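Local coordinates for protein ribosomal silencing factor RsfS (Chromobacterium violaceum, PDB 2ID1) that probably represses translation by binding ribosomal protein uL14 on the large subunit and so preventing the 30S and 50S subunits from joining, at residues Pro92-Asp96 against Pro109-Ala115. Residues are numbered along the deposited sequence; the frame is centred on the assembly and turned at random.
Sequences PAVRD and PSFAVGA
Phe111 and Pro109, from the irregular C-terminal tail, pack on the short helix 92-98 just beyond strand 85-90, in a surface contact made by van der Waals packing, without hydrogen bonds between its two segments. The tail curls round the first turn of the helix, and its phenyl ring provides the broadest touch. That ring lays one face over the carbonyl end of Pro92, with Pro92 O 4.2 Å above the ring plane near its centre; Val113 N sits over the opposite face, so the tail's own backbone backs the ring. Phe111 CZ comes to 3.6 Å from Ala93 CA, while CE2 of the same ring meets Pro92 CB at 3.8 Å. With CG anti to the backbone N (chi1 -178°), the ring points at the helix and slots between Pro92 and the tail's own Val113. Asp96, one turn on from Pro92, crosses the ring at about a right angle, its carboxylate plane tilted 35° from the phenyl plane and OD2 lying obliquely beside CD1 and CE1. Farther along the tail, Ala115 CB reaches Ala93 CB at 4.0 Å, and Gly114 O lies 3.7 Å from the same Ala93 CB. At the beginning of the segment, the Pro109 ring covers one face of the Arg95 guanidinium, CG standing 3.7 Å above its centre. The Arg95 chain is extended from CG to NE, and its buried head is held by a salt bridge to Glu101 and by hydrogen bonds to Thr41 OG1 and Asp21 O. The arrangement is an irregular C-terminal tail packed on the first turn of a short helix, joining the loop after helix 100-103 to the helix that follows the mixed sheet, at the edge of the alpha-beta fold of the Iojap/RsfS family.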
loop_
_atom_site.group_PDB
_atom_site.type_symbol
_atom_site.label_atom_id
_atom_site.label_comp_id
_atom_site.label_asym_id
_atom_site.label_seq_id
_atom_site.Cartn_x
_atom_site.Cartn_y
_atom_site.Cartn_z
ATOM N N PRO A 92 5.574 -3.057 -9.460
ATOM C CA PRO A 92 6.458 -1.963 -9.883
ATOM C C PRO A 92 5.955 -1.187 -11.106
ATOM O O PRO A 92 5.889 0.053 -11.084
ATOM C CB PRO A 92 7.786 -2.672 -10.143
ATOM C CG PRO A 92 7.356 -4.054 -10.545
ATOM C CD PRO A 92 6.271 -4.350 -9.554
ATOM N N ALA A 93 5.600 -1.918 -12.169
ATOM C CA ALA A 93 5.081 -1.309 -13.403
ATOM C C ALA A 93 3.760 -0.588 -13.137
ATOM O O ALA A 93 3.463 0.427 -13.765
ATOM C CB ALA A 93 4.884 -2.377 -14.478
ATOM N N VAL A 94 2.970 -1.119 -12.209
ATOM C CA VAL A 94 1.701 -0.507 -11.874
ATOM C C VAL A 94 1.927 0.760 -11.068
ATOM O O VAL A 94 1.386 1.818 -11.399
ATOM C CB VAL A 94 0.805 -1.460 -11.080
ATOM C CG1 VAL A 94 -0.513 -0.772 -10.731
ATOM C CG2 VAL A 94 0.541 -2.705 -11.905
ATOM N N ARG A 95 2.732 0.672 -10.014
ATOM C CA ARG A 95 3.008 1.851 -9.195
ATOM C C ARG A 95 3.480 2.999 -10.091
ATOM O O ARG A 95 2.900 4.082 -10.076
ATOM C CB ARG A 95 4.062 1.513 -8.151
ATOM C CG ARG A 95 4.324 2.590 -7.130
ATOM C CD ARG A 95 5.180 1.996 -6.030
ATOM N NE ARG A 95 5.506 2.919 -4.956
ATOM C CZ ARG A 95 6.110 2.552 -3.831
ATOM N NH1 ARG A 95 6.391 3.447 -2.896
ATOM N NH2 ARG A 95 6.434 1.290 -3.624
ATOM N N ASP A 96 4.515 2.748 -10.889
ATOM C CA ASP A 96 5.044 3.760 -11.792
ATOM C C ASP A 96 3.986 4.339 -12.746
ATOM O O ASP A 96 3.971 5.541 -12.994
ATOM C CB ASP A 96 6.209 3.179 -12.606
ATOM C CG ASP A 96 6.303 3.775 -14.024
ATOM O OD1 ASP A 96 6.527 4.999 -14.161
ATOM O OD2 ASP A 96 6.148 3.010 -15.007
ATOM N N PRO A 109 9.339 5.743 -6.513
ATOM C CA PRO A 109 10.673 5.126 -6.583
ATOM C C PRO A 109 11.101 4.818 -8.019
ATOM O O PRO A 109 10.264 4.510 -8.866
ATOM C CB PRO A 109 10.518 3.871 -5.724
ATOM C CG PRO A 109 9.074 3.515 -5.906
ATOM C CD PRO A 109 8.377 4.857 -5.834
ATOM N N SER A 110 12.399 4.925 -8.290
ATOM C CA SER A 110 12.936 4.659 -9.622
ATOM C C SER A 110 12.410 3.341 -10.183
ATOM O O SER A 110 12.275 2.365 -9.453
ATOM C CB SER A 110 14.465 4.608 -9.575
ATOM O OG SER A 110 15.003 4.161 -10.813
ATOM N N PHE A 111 12.100 3.311 -11.475
ATOM C CA PHE A 111 11.618 2.080 -12.084
ATOM C C PHE A 111 12.609 1.643 -13.156
ATOM O O PHE A 111 13.603 0.963 -12.866
ATOM C CB PHE A 111 10.234 2.284 -12.714
ATOM C CG PHE A 111 9.640 1.027 -13.321
ATOM C CD1 PHE A 111 8.838 1.105 -14.459
ATOM C CD2 PHE A 111 9.881 -0.231 -12.761
ATOM C CE1 PHE A 111 8.279 -0.042 -15.031
ATOM C CE2 PHE A 111 9.323 -1.391 -13.326
ATOM C CZ PHE A 111 8.526 -1.291 -14.467
ATOM N N ALA A 112 12.331 2.052 -14.392
ATOM C CA ALA A 112 13.158 1.720 -15.548
ATOM C C ALA A 112 13.393 0.213 -15.697
ATOM O O ALA A 112 14.527 -0.274 -15.568
ATOM C CB ALA A 112 14.502 2.462 -15.477
ATOM N N VAL A 113 12.313 -0.521 -15.963
ATOM C CA VAL A 113 12.394 -1.971 -16.151
ATOM C C VAL A 113 11.446 -2.428 -17.269
ATOM O O VAL A 113 11.661 -3.472 -17.890
ATOM C CB VAL A 113 12.042 -2.741 -14.847
ATOM C CG1 VAL A 113 12.324 -4.233 -15.036
ATOM C CG2 VAL A 113 12.834 -2.180 -13.670
ATOM N N GLY A 114 10.402 -1.635 -17.514
ATOM C CA GLY A 114 9.435 -1.962 -18.548
ATOM C C GLY A 114 7.991 -1.790 -18.104
ATOM O O GLY A 114 7.590 -2.322 -17.062
ATOM N N ALA A 115 7.216 -1.041 -18.896
ATOM C CA ALA A 115 5.795 -0.780 -18.622
ATOM C C ALA A 115 5.039 -0.268 -19.864
ATOM O O ALA A 115 4.272 0.699 -19.778
ATOM C CB ALA A 115 5.657 0.229 -17.466
#